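Local coordinates for conserved uncharacterized protein (predicted phosphoesterase COG0622) (Streptococcus pneumoniae, PDB 3CK2) that is a predicted metal-dependent phosphoesterase of the calcineurin-like superfamily that binds two manganese ions and probably hydrolyses phosphate esters, at residues Asp89-Phe94 and Gly112-Pro117; Ile108-His113 and Leu126-Gly131; Ile81-His86 and Gln95-Trp100; Val11-His16 and Phe37-Ser42. All coordinates share one frame; numbering follows the deposited sequence.

Contact 1: Asp89-Phe94 and Gly112-Pro117. With MN (manganese (II) ion), chain B.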
# COMPACT_ATOMS: atom_id res chain seq x y z
N ASP A 89 8.29 7.80 -12.09
CA ASP A 89 8.28 7.22 -13.43
C ASP A 89 8.40 5.71 -13.37
O ASP A 89 9.19 5.11 -14.11
CB ASP A 89 9.41 7.80 -14.30
CG ASP A 89 9.32 9.32 -14.47
OD1 ASP A 89 8.22 9.83 -14.75
OD2 ASP A 89 10.37 10.00 -14.32
N ILE A 90 7.61 5.10 -12.50
CA ILE A 90 7.69 3.65 -12.29
C ILE A 90 7.23 2.82 -13.51
O ILE A 90 7.58 1.66 -13.61
CB ILE A 90 7.02 3.15 -10.97
CG1 ILE A 90 5.51 3.44 -10.92
CG2 ILE A 90 7.73 3.76 -9.80
CD1 ILE A 90 4.86 2.84 -9.70
N ASN A 91 6.50 3.44 -14.45
CA ASN A 91 6.16 2.77 -15.72
C ASN A 91 7.39 2.65 -16.62
O ASN A 91 7.46 1.83 -17.52
CB ASN A 91 5.03 3.51 -16.45
CG ASN A 91 3.64 3.07 -15.98
OD1 ASN A 91 3.24 1.93 -16.24
ND2 ASN A 91 2.90 3.96 -15.31
N PHE A 92 8.37 3.51 -16.38
CA PHE A 92 9.66 3.40 -17.05
C PHE A 92 10.44 2.25 -16.38
O PHE A 92 10.62 1.21 -16.98
CB PHE A 92 10.39 4.75 -17.02
CG PHE A 92 11.77 4.73 -17.63
CD1 PHE A 92 12.03 4.04 -18.81
CD2 PHE A 92 12.80 5.45 -17.03
CE1 PHE A 92 13.30 4.05 -19.38
CE2 PHE A 92 14.07 5.46 -17.59
CZ PHE A 92 14.32 4.76 -18.78
N ASN A 93 10.88 2.44 -15.14
CA ASN A 93 11.47 1.39 -14.33
C ASN A 93 11.44 1.78 -12.86
O ASN A 93 10.92 2.84 -12.52
CB ASN A 93 12.91 1.07 -14.79
CG ASN A 93 13.81 2.29 -14.78
OD1 ASN A 93 13.75 3.12 -13.87
ND2 ASN A 93 14.65 2.39 -15.80
N PHE A 94 11.99 0.95 -11.99
CA PHE A 94 11.91 1.18 -10.56
C PHE A 94 13.21 1.73 -9.98
O PHE A 94 13.35 1.78 -8.77
CB PHE A 94 11.51 -0.11 -9.84
CG PHE A 94 10.09 -0.57 -10.12
CD1 PHE A 94 9.03 -0.01 -9.46
CD2 PHE A 94 9.84 -1.57 -11.04
CE1 PHE A 94 7.74 -0.41 -9.72
CE2 PHE A 94 8.54 -2.01 -11.29
CZ PHE A 94 7.48 -1.41 -10.63
N GLY A 112 1.43 2.65 -5.64
CA GLY A 112 0.23 2.34 -6.39
C GLY A 112 0.49 2.55 -7.88
O GLY A 112 1.47 2.05 -8.43
N HIS A 113 -0.45 3.23 -8.54
CA HIS A 113 -0.32 3.74 -9.90
C HIS A 113 -0.53 2.67 -10.98
O HIS A 113 -1.30 2.91 -11.92
CB HIS A 113 0.99 4.54 -10.08
CG HIS A 113 1.06 5.31 -11.37
ND1 HIS A 113 0.09 6.19 -11.77
CD2 HIS A 113 2.00 5.32 -12.34
CE1 HIS A 113 0.41 6.70 -12.95
NE2 HIS A 113 1.57 6.18 -13.31
N LEU A 114 0.13 1.51 -10.83
CA LEU A 114 0.10 0.42 -11.86
C LEU A 114 -1.17 -0.45 -11.91
O LEU A 114 -1.46 -1.06 -12.94
CB LEU A 114 1.33 -0.46 -11.71
CG LEU A 114 2.69 0.29 -11.76
CD1 LEU A 114 3.80 -0.70 -11.56
CD2 LEU A 114 2.94 1.11 -13.06
N HIS A 115 -1.93 -0.47 -10.81
CA HIS A 115 -3.13 -1.30 -10.68
C HIS A 115 -2.81 -2.80 -10.81
O HIS A 115 -3.68 -3.59 -11.18
CB HIS A 115 -4.20 -0.92 -11.72
CG HIS A 115 -4.74 0.49 -11.62
ND1 HIS A 115 -6.03 0.80 -12.01
CD2 HIS A 115 -4.16 1.66 -11.26
CE1 HIS A 115 -6.22 2.10 -11.86
NE2 HIS A 115 -5.11 2.65 -11.39
N VAL A 116 -1.57 -3.18 -10.49
CA VAL A 116 -1.09 -4.55 -10.59
C VAL A 116 -0.55 -4.99 -9.21
O VAL A 116 0.38 -4.37 -8.69
CB VAL A 116 0.02 -4.72 -11.71
CG1 VAL A 116 0.61 -6.13 -11.69
CG2 VAL A 116 -0.56 -4.42 -13.12
N PRO A 117 -1.09 -6.07 -8.63
CA PRO A 117 -0.52 -6.52 -7.33
C PRO A 117 0.91 -7.06 -7.44
O PRO A 117 1.17 -7.88 -8.30
CB PRO A 117 -1.47 -7.66 -6.91
CG PRO A 117 -1.99 -8.20 -8.20
CD PRO A 117 -2.16 -6.98 -9.08
MN MN B . -5.00 4.81 -10.81
O HOH W 1 -0.03 3.53 -14.55
O HOH W 2 -3.06 4.90 -11.85
O HOH W 3 -5.62 5.58 -12.78

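Contact 2: Ile108-His113 and Leu126-Gly131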
# COMPACT_ATOMS: atom_id res chain seq x y z
N ILE A 108 9.96 -1.09 4.25
CA ILE A 108 8.88 -1.33 3.31
C ILE A 108 8.64 -0.06 2.49
O ILE A 108 8.66 1.05 3.01
CB ILE A 108 7.55 -1.73 4.02
CG1 ILE A 108 7.75 -2.99 4.89
CG2 ILE A 108 6.39 -1.91 2.95
CD1 ILE A 108 6.54 -3.35 5.78
N CYS A 109 8.45 -0.25 1.19
CA CYS A 109 8.15 0.82 0.25
C CYS A 109 6.80 0.50 -0.44
O CYS A 109 6.66 -0.48 -1.12
CB CYS A 109 9.27 0.92 -0.77
SG CYS A 109 9.00 2.19 -2.06
N LEU A 110 5.82 1.35 -0.19
CA LEU A 110 4.46 1.15 -0.64
C LEU A 110 4.21 2.07 -1.81
O LEU A 110 4.52 3.24 -1.74
CB LEU A 110 3.48 1.49 0.49
CG LEU A 110 3.52 0.62 1.74
CD1 LEU A 110 2.49 1.14 2.77
CD2 LEU A 110 3.28 -0.89 1.38
N TYR A 111 3.64 1.53 -2.88
CA TYR A 111 3.33 2.30 -4.09
C TYR A 111 1.96 1.83 -4.72
O TYR A 111 1.38 0.82 -4.31
CB TYR A 111 4.54 2.30 -5.08
CG TYR A 111 4.82 1.00 -5.77
CD1 TYR A 111 4.41 0.79 -7.07
CD2 TYR A 111 5.50 -0.02 -5.14
CE1 TYR A 111 4.64 -0.43 -7.72
CE2 TYR A 111 5.73 -1.27 -5.79
CZ TYR A 111 5.29 -1.45 -7.08
OH TYR A 111 5.51 -2.65 -7.74
N GLY A 112 1.43 2.65 -5.64
CA GLY A 112 0.23 2.34 -6.39
C GLY A 112 0.49 2.55 -7.88
O GLY A 112 1.47 2.05 -8.43
N HIS A 113 -0.45 3.23 -8.54
CA HIS A 113 -0.32 3.74 -9.90
C HIS A 113 -0.53 2.67 -10.98
O HIS A 113 -1.30 2.91 -11.92
CB HIS A 113 0.99 4.54 -10.08
CG HIS A 113 1.06 5.31 -11.37
ND1 HIS A 113 0.09 6.19 -11.77
CD2 HIS A 113 2.00 5.32 -12.34
CE1 HIS A 113 0.41 6.70 -12.95
NE2 HIS A 113 1.57 6.18 -13.31
N LEU A 126 11.20 -4.63 1.14
CA LEU A 126 9.95 -5.07 0.55
C LEU A 126 9.29 -3.92 -0.22
O LEU A 126 9.00 -2.85 0.37
CB LEU A 126 8.98 -5.55 1.63
CG LEU A 126 7.57 -5.93 1.19
CD1 LEU A 126 7.57 -7.14 0.26
CD2 LEU A 126 6.69 -6.16 2.41
N PHE A 127 9.07 -4.14 -1.53
CA PHE A 127 8.28 -3.27 -2.39
C PHE A 127 6.92 -3.93 -2.66
O PHE A 127 6.86 -5.08 -3.08
CB PHE A 127 8.99 -2.98 -3.72
CG PHE A 127 10.27 -2.19 -3.57
CD1 PHE A 127 10.30 -0.81 -3.80
CD2 PHE A 127 11.45 -2.83 -3.23
CE1 PHE A 127 11.48 -0.10 -3.66
CE2 PHE A 127 12.63 -2.11 -3.09
CZ PHE A 127 12.63 -0.74 -3.29
N LEU A 128 5.86 -3.18 -2.43
CA LEU A 128 4.50 -3.70 -2.52
C LEU A 128 3.58 -2.71 -3.21
O LEU A 128 3.48 -1.54 -2.80
CB LEU A 128 3.94 -4.01 -1.12
CG LEU A 128 2.48 -4.47 -0.98
CD1 LEU A 128 2.31 -5.90 -1.52
CD2 LEU A 128 2.11 -4.42 0.47
N ASN A 129 2.90 -3.22 -4.24
CA ASN A 129 1.72 -2.60 -4.80
C ASN A 129 0.58 -3.51 -4.39
O ASN A 129 0.59 -4.72 -4.70
CB ASN A 129 1.84 -2.48 -6.33
CG ASN A 129 0.72 -1.63 -6.94
OD1 ASN A 129 -0.44 -1.74 -6.56
ND2 ASN A 129 1.07 -0.80 -7.91
N PRO A 130 -0.41 -2.95 -3.69
CA PRO A 130 -1.50 -3.83 -3.25
C PRO A 130 -2.45 -4.29 -4.38
O PRO A 130 -3.34 -5.05 -4.10
CB PRO A 130 -2.25 -2.95 -2.24
CG PRO A 130 -2.08 -1.57 -2.79
CD PRO A 130 -0.65 -1.55 -3.27
N GLY A 131 -2.21 -3.85 -5.62
CA GLY A 131 -3.18 -3.90 -6.70
C GLY A 131 -4.12 -2.72 -6.66
O GLY A 131 -3.97 -1.79 -5.84
O HOH W 4 6.45 -4.70 -6.06

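Contact 3: Ile81-His86 and Gln95-Trp100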
# COMPACT_ATOMS: atom_id res chain seq x y z
N ILE A 81 7.83 3.68 3.81
CA ILE A 81 7.72 4.83 2.93
C ILE A 81 6.63 4.48 1.91
O ILE A 81 6.34 3.33 1.66
CB ILE A 81 9.09 5.27 2.30
CG1 ILE A 81 9.59 4.31 1.21
CG2 ILE A 81 10.17 5.42 3.41
CD1 ILE A 81 10.90 4.80 0.53
N GLN A 82 6.01 5.52 1.37
CA GLN A 82 4.77 5.42 0.66
C GLN A 82 4.67 6.54 -0.36
O GLN A 82 4.87 7.72 -0.04
CB GLN A 82 3.64 5.57 1.67
CG GLN A 82 2.29 5.32 1.16
CD GLN A 82 1.21 5.67 2.15
OE1 GLN A 82 1.48 6.25 3.22
NE2 GLN A 82 -0.03 5.34 1.80
N THR A 83 4.34 6.17 -1.59
CA THR A 83 4.15 7.15 -2.66
C THR A 83 3.23 6.52 -3.67
O THR A 83 3.05 5.30 -3.67
CB THR A 83 5.53 7.58 -3.29
OG1 THR A 83 5.37 8.78 -4.04
CG2 THR A 83 6.14 6.51 -4.19
N HIS A 84 2.60 7.33 -4.53
CA HIS A 84 1.79 6.75 -5.61
C HIS A 84 2.65 6.04 -6.65
O HIS A 84 2.45 4.87 -6.92
CB HIS A 84 0.90 7.79 -6.26
CG HIS A 84 -0.13 7.22 -7.19
ND1 HIS A 84 -1.15 6.39 -6.76
CD2 HIS A 84 -0.33 7.39 -8.53
CE1 HIS A 84 -1.94 6.09 -7.78
NE2 HIS A 84 -1.47 6.68 -8.87
N GLY A 85 3.63 6.73 -7.20
CA GLY A 85 4.62 6.11 -8.12
C GLY A 85 4.86 6.91 -9.39
O GLY A 85 5.91 6.82 -9.97
N HIS A 86 3.88 7.71 -9.79
CA HIS A 86 3.95 8.51 -11.01
C HIS A 86 5.08 9.53 -11.01
O HIS A 86 5.65 9.85 -12.09
CB HIS A 86 2.59 9.21 -11.28
CG HIS A 86 2.18 10.21 -10.25
ND1 HIS A 86 1.89 9.86 -8.96
CD2 HIS A 86 1.92 11.54 -10.34
CE1 HIS A 86 1.53 10.93 -8.28
NE2 HIS A 86 1.52 11.96 -9.10
N GLN A 95 14.14 2.18 -10.82
CA GLN A 95 15.42 2.68 -10.34
C GLN A 95 15.30 3.95 -9.47
O GLN A 95 16.01 4.08 -8.47
CB GLN A 95 16.36 2.95 -11.52
CG GLN A 95 16.78 1.67 -12.24
CD GLN A 95 17.90 1.88 -13.24
OE1 GLN A 95 17.84 2.79 -14.07
NE2 GLN A 95 18.92 1.02 -13.17
N LYS A 96 14.42 4.87 -9.85
CA LYS A 96 14.20 6.07 -9.06
C LYS A 96 13.50 5.72 -7.73
O LYS A 96 13.89 6.19 -6.68
CB LYS A 96 13.41 7.11 -9.86
CG LYS A 96 14.19 7.78 -10.99
CD LYS A 96 13.38 8.85 -11.67
CE LYS A 96 13.92 9.20 -13.07
NZ LYS A 96 13.12 8.60 -14.22
N LEU A 97 12.46 4.90 -7.78
CA LEU A 97 11.80 4.46 -6.55
C LEU A 97 12.76 3.72 -5.58
O LEU A 97 12.77 3.98 -4.39
CB LEU A 97 10.61 3.56 -6.87
CG LEU A 97 9.67 3.22 -5.71
CD1 LEU A 97 8.93 4.50 -5.23
CD2 LEU A 97 8.72 2.11 -6.11
N ASP A 98 13.58 2.82 -6.12
CA ASP A 98 14.55 2.08 -5.33
C ASP A 98 15.67 3.00 -4.79
O ASP A 98 16.15 2.79 -3.69
CB ASP A 98 15.14 0.94 -6.18
CG ASP A 98 16.03 0.01 -5.40
OD1 ASP A 98 15.58 -0.67 -4.46
OD2 ASP A 98 17.21 -0.07 -5.73
N TYR A 99 16.10 4.00 -5.55
CA TYR A 99 17.11 4.92 -5.03
C TYR A 99 16.60 5.65 -3.77
O TYR A 99 17.31 5.77 -2.77
CB TYR A 99 17.50 5.92 -6.11
CG TYR A 99 18.57 6.91 -5.69
CD1 TYR A 99 19.92 6.55 -5.67
CD2 TYR A 99 18.24 8.22 -5.33
CE1 TYR A 99 20.91 7.47 -5.30
CE2 TYR A 99 19.20 9.13 -4.96
CZ TYR A 99 20.53 8.75 -4.94
OH TYR A 99 21.46 9.68 -4.57
N TRP A 100 15.34 6.09 -3.83
CA TRP A 100 14.68 6.80 -2.74
C TRP A 100 14.55 5.89 -1.55
O TRP A 100 14.81 6.32 -0.44
CB TRP A 100 13.29 7.31 -3.18
CG TRP A 100 12.46 7.92 -2.09
CD1 TRP A 100 12.86 8.88 -1.20
CD2 TRP A 100 11.08 7.62 -1.76
NE1 TRP A 100 11.83 9.19 -0.34
CE2 TRP A 100 10.73 8.44 -0.66
CE3 TRP A 100 10.13 6.74 -2.28
CZ2 TRP A 100 9.45 8.41 -0.08
CZ3 TRP A 100 8.86 6.72 -1.70
CH2 TRP A 100 8.54 7.56 -0.61

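Contact 4: Val11-His16 and Phe37-Ser42. With MN (manganese (II) ion), chain B.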
# COMPACT_ATOMS: atom_id res chain seq x y z
N VAL A 11 -2.96 -2.33 3.28
CA VAL A 11 -2.57 -1.43 2.20
C VAL A 11 -3.57 -1.56 1.06
O VAL A 11 -3.82 -2.67 0.59
CB VAL A 11 -1.14 -1.77 1.67
CG1 VAL A 11 -0.65 -0.68 0.70
CG2 VAL A 11 -0.16 -1.96 2.84
N MSE A 12 -4.13 -0.43 0.61
CA MSE A 12 -4.97 -0.40 -0.61
C MSE A 12 -4.58 0.78 -1.50
O MSE A 12 -3.74 1.57 -1.15
CB MSE A 12 -6.46 -0.36 -0.26
CG MSE A 12 -6.84 0.90 0.47
SE MSE A 12 -8.72 1.03 0.93
CE MSE A 12 -8.49 2.15 2.51
N SER A 13 -5.20 0.88 -2.67
CA SER A 13 -4.80 1.85 -3.68
C SER A 13 -5.73 1.86 -4.85
O SER A 13 -6.31 0.83 -5.20
CB SER A 13 -3.39 1.55 -4.20
OG SER A 13 -2.84 2.65 -4.91
N ASP A 14 -5.80 3.03 -5.50
CA ASP A 14 -6.43 3.15 -6.83
C ASP A 14 -7.89 2.67 -6.77
O ASP A 14 -8.35 1.83 -7.57
CB ASP A 14 -5.60 2.42 -7.90
CG ASP A 14 -4.26 3.08 -8.16
OD1 ASP A 14 -4.20 3.98 -9.06
OD2 ASP A 14 -3.25 2.67 -7.50
N SER A 15 -8.60 3.27 -5.81
CA SER A 15 -10.01 3.03 -5.52
C SER A 15 -10.98 3.83 -6.43
O SER A 15 -12.10 3.44 -6.61
CB SER A 15 -10.28 3.32 -4.03
OG SER A 15 -9.67 4.52 -3.59
N HIS A 16 -10.52 4.95 -6.99
CA HIS A 16 -11.14 5.63 -8.13
C HIS A 16 -12.62 5.94 -7.99
O HIS A 16 -13.46 5.52 -8.80
CB HIS A 16 -10.83 4.88 -9.45
CG HIS A 16 -9.43 5.11 -9.94
ND1 HIS A 16 -9.03 6.30 -10.53
CD2 HIS A 16 -8.33 4.35 -9.87
CE1 HIS A 16 -7.75 6.24 -10.81
NE2 HIS A 16 -7.29 5.07 -10.41
N PHE A 37 -3.07 1.85 5.05
CA PHE A 37 -2.51 2.75 4.00
C PHE A 37 -3.32 2.78 2.71
O PHE A 37 -3.80 1.76 2.24
CB PHE A 37 -1.09 2.30 3.62
CG PHE A 37 -0.15 2.32 4.75
CD1 PHE A 37 0.61 3.43 5.00
CD2 PHE A 37 -0.05 1.22 5.60
CE1 PHE A 37 1.49 3.47 6.05
CE2 PHE A 37 0.82 1.26 6.68
CZ PHE A 37 1.59 2.40 6.90
N HIS A 38 -3.38 3.95 2.09
CA HIS A 38 -4.00 4.08 0.77
C HIS A 38 -2.99 4.80 -0.09
O HIS A 38 -2.53 5.84 0.29
CB HIS A 38 -5.33 4.83 0.86
CG HIS A 38 -6.12 4.82 -0.39
ND1 HIS A 38 -5.64 5.30 -1.59
CD2 HIS A 38 -7.40 4.43 -0.63
CE1 HIS A 38 -6.57 5.17 -2.51
NE2 HIS A 38 -7.64 4.62 -1.96
N ASN A 39 -2.60 4.22 -1.22
CA ASN A 39 -1.48 4.73 -2.00
C ASN A 39 -1.88 5.66 -3.16
O ASN A 39 -1.09 5.94 -4.06
CB ASN A 39 -0.63 3.56 -2.51
CG ASN A 39 -0.10 2.67 -1.38
OD1 ASN A 39 -0.02 3.11 -0.23
ND2 ASN A 39 0.28 1.42 -1.73
N GLY A 40 -3.13 6.12 -3.10
CA GLY A 40 -3.62 7.19 -3.95
C GLY A 40 -4.55 6.79 -5.08
O GLY A 40 -4.88 5.61 -5.29
N ASP A 41 -4.92 7.81 -5.83
CA ASP A 41 -5.96 7.74 -6.87
C ASP A 41 -7.28 7.28 -6.26
O ASP A 41 -7.92 6.37 -6.77
CB ASP A 41 -5.50 6.82 -7.99
CG ASP A 41 -4.79 7.54 -9.08
OD1 ASP A 41 -4.49 8.73 -8.94
OD2 ASP A 41 -4.53 6.86 -10.11
N SER A 42 -7.66 7.89 -5.15
CA SER A 42 -8.97 7.64 -4.54
C SER A 42 -10.07 8.45 -5.20
O SER A 42 -11.24 8.01 -5.26
CB SER A 42 -8.94 7.94 -3.03
OG SER A 42 -8.60 9.26 -2.75
MN MN B . -5.00 4.81 -10.81
O HOH W 5 -11.93 5.94 -3.32
O HOH W 3 -5.62 5.58 -12.78
O HOH W 2 -3.06 4.90 -11.85

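Contact 1: Asp89-Phe94 and Gly112-Pro117
Leu-114 carries the packed part of this contact, and its branches meet three partners. CG rests on CD1 of Ile-90 at 3.9 Å, the two chains crossing at a slant. The CD1 methyl meets CZ of Phe-94 tip to tip, also at 3.9 Å, while CD2 lies against OD1 of Asn-91. Branched aliphatic chains suit this inner side, where Ile-90 sets its CD1 3.7 Å from the carbonyl O of Gly-112 and its CG1 at the edge of the His-113 ring.

The outer side is looser and wetter. Asn-91 is exposed, as suits a polar amide that can donate to water, and its ND2 lies 3.3 Å from NE2 of His-113, a pair of donors that do not bond; amide and ring planes stand 70° apart. A water joins the segments instead: it accepts from Asn-91 ND2 at 3.1 Å and donates to His-113 O at 3.0 Å, sitting over the centre of the imidazole. The same carbonyl receives a second water, itself a manganese ligand beside His-115 NE2.

Both segments are loops of the calcineurin-like domain: 89-94 leads from strand 78-83 into helix 95-103, with Phe-94 at the N-cap position, and 112-117 runs from strand 108-110 toward strand 117-122.

Contact 2: Ile108-His113 and Leu126-Gly131
Cys-109 N donates to Leu-126 O at 2.8 Å, the shortest hydrogen bond between these two segments. Cys-109 is gripped through both its N and its O by the one neighbouring strand, for its O accepts from Leu-128 N; further on, Tyr-111 N donates to Leu-128 O at 3.1 Å. These bonds make 108-110 and 126-130 parallel neighbours in the five-stranded mixed sheet, their axes 22° apart.

On one face of that sheet Ile-108 lies beside Leu-126 and Leu-110 beside Leu-128, each pair pointing the same way; the leucines touch through their CD2 methyls at 3.8 Å. Ile-108, Leu-126 and Leu-128 face strand 145-150 of the other sheet, and Leu-110 meets Val-11 and Phe-37, as expected for the core of the two-sheet calcineurin-like fold. Cys-109 and Phe-127 occupy the opposite face, under helix 95-103. A small cysteine fits there: CB comes 3.6 Å from Phe-127 CD1, and SG approaches the ring obliquely.

Past the strand, Tyr-111 has CG between its backbone N and carbonyl carbon (chi1 71°), and its ring lies across Asn-129. CB of Asn-129 sits over one face, 3.9 Å from the centroid, in a CH-pi contact. Asn-129 OD1 accepts from Gly-131 N at 2.9 Å, an Asx turn that ends in a glycine of positive phi. At the edge of the tyrosine ring, in its plane, a water bonded to OH also donates weakly to Phe-127 O.

Contact 3: Ile81-His86 and Gln95-Trp100
Ile-81 reaches tip to tip toward Trp-100 and meets it along its longer branch. CB of Ile-81 lies 3.7 Å from CH2 of Trp-100, and CG1, set between the backbone N and the carbonyl carbon (chi1 73°), is thereby directed toward CZ3. The terminal CD1 settles over the six-membered ring, where the methyl makes a CH-pi contact, 3.5 Å from the centroid and only 10° off the ring normal. The unbranched CG1-CD1 arm of isoleucine reaches far enough to set a methyl on the ring face, and tryptophan offers a broad one.

The contact belongs to a beta-alpha-beta unit, strand 78-83, helix 95-103 and strand 108-110, in which the helix packs on the sheet. The short segments run nearly antiparallel, at 150°, with their axes 10.8 Å apart, so large side chains must span the interval.

Two residues on, Thr-83 points the same way and brings CG2 to 3.6 Å from Leu-97 CD1 and 3.7 Å from Trp-100 CZ3, sliding past both in opposite directions. Its hydroxyl is satisfied by Glu-69 O, which lets the methyl serve the apolar side. CD1 of Leu-97 also lies in the plane of the indole at its edge. The CB of Gln-82 points away from the helix and its NE2 bonds Arg-55 O, yet its backbone O meets the indole edge at CH2. Arg-70 adds a cation-pi contact to the same tryptophan.

Contact 4: Val11-His16 and Phe37-Ser42
Two carboxylates come within 3.1 Å of each other here, Asp-14 OD1 and Asp-41 OD2, because both bind one manganese ion; their planes stand 86° apart. The segments are the C-terminal ends of strands 7-12 and 35-38 with the loops that follow, joined through helix 19-29 as a beta-alpha-beta unit, and they carry the aspartate and histidine ligands characteristic of calcineurin-like phosphoesterases. The ion is held by Asp-14 OD1, His-16 NE2 and Asp-41 OD2 at 2.1 to 2.3 Å, with two waters and His-115 completing the site. Asp-41 OD2 also binds the second manganese ion and so bridges the pair, a place suited to an anionic oxygen.

Behind the metal the strands pair in parallel: Met-12, a selenomethionine, donates its N-H to Phe-37 O at 2.7 Å, and its own O accepts from Asn-39 N. The pairing carries on into the loops, where Asp-14 N donates to Gly-40 O and His-16 N to Asp-41 O. The latter carbonyl also lies over the centre of the His-16 imidazole, while Glu-43 accepts at the far ring nitrogen, ND1. Gly-40 has backbone angles that would jam a CB against Asn-39 O, which calls for glycine. Asp-14 is steadied by Ser-13, whose OG donates to OD2 from above the carboxylate plane.

His-38 lies behind the metal loops and ties them together. Ser-13 CA packs over one ring face. Both ring nitrogens are engaged in the ring plane: ND1 accepts from Gly-40 N, and NE2 shares a 2.6 Å hydrogen bond with Ser-15 OG.

Contacts 1 and 4 meet at a manganese ion: His-115 comes from the first, Asp-14, His-16 and Asp-41 from the second, and the same two waters touch both. Asp-41 then leads to the second ion, which His-113 of contacts 1 and 2 and His-84 of contact 3 bind together with Asn-60. Hydrogen bonds tie the loops together: His-113 N to Asp-14 OD2 at 3.0 Å, His-84 ND1 to Asn-39 O at 2.7 Å, and Tyr-111 O to Asn-39 ND2 at 2.9 Å. Contacts 2 and 3 share a sheet, with centres about 9 Å apart, whereas contacts 3 and 4 lie about 15 Å apart, on different sheets that both deliver ligands to the dimetal site.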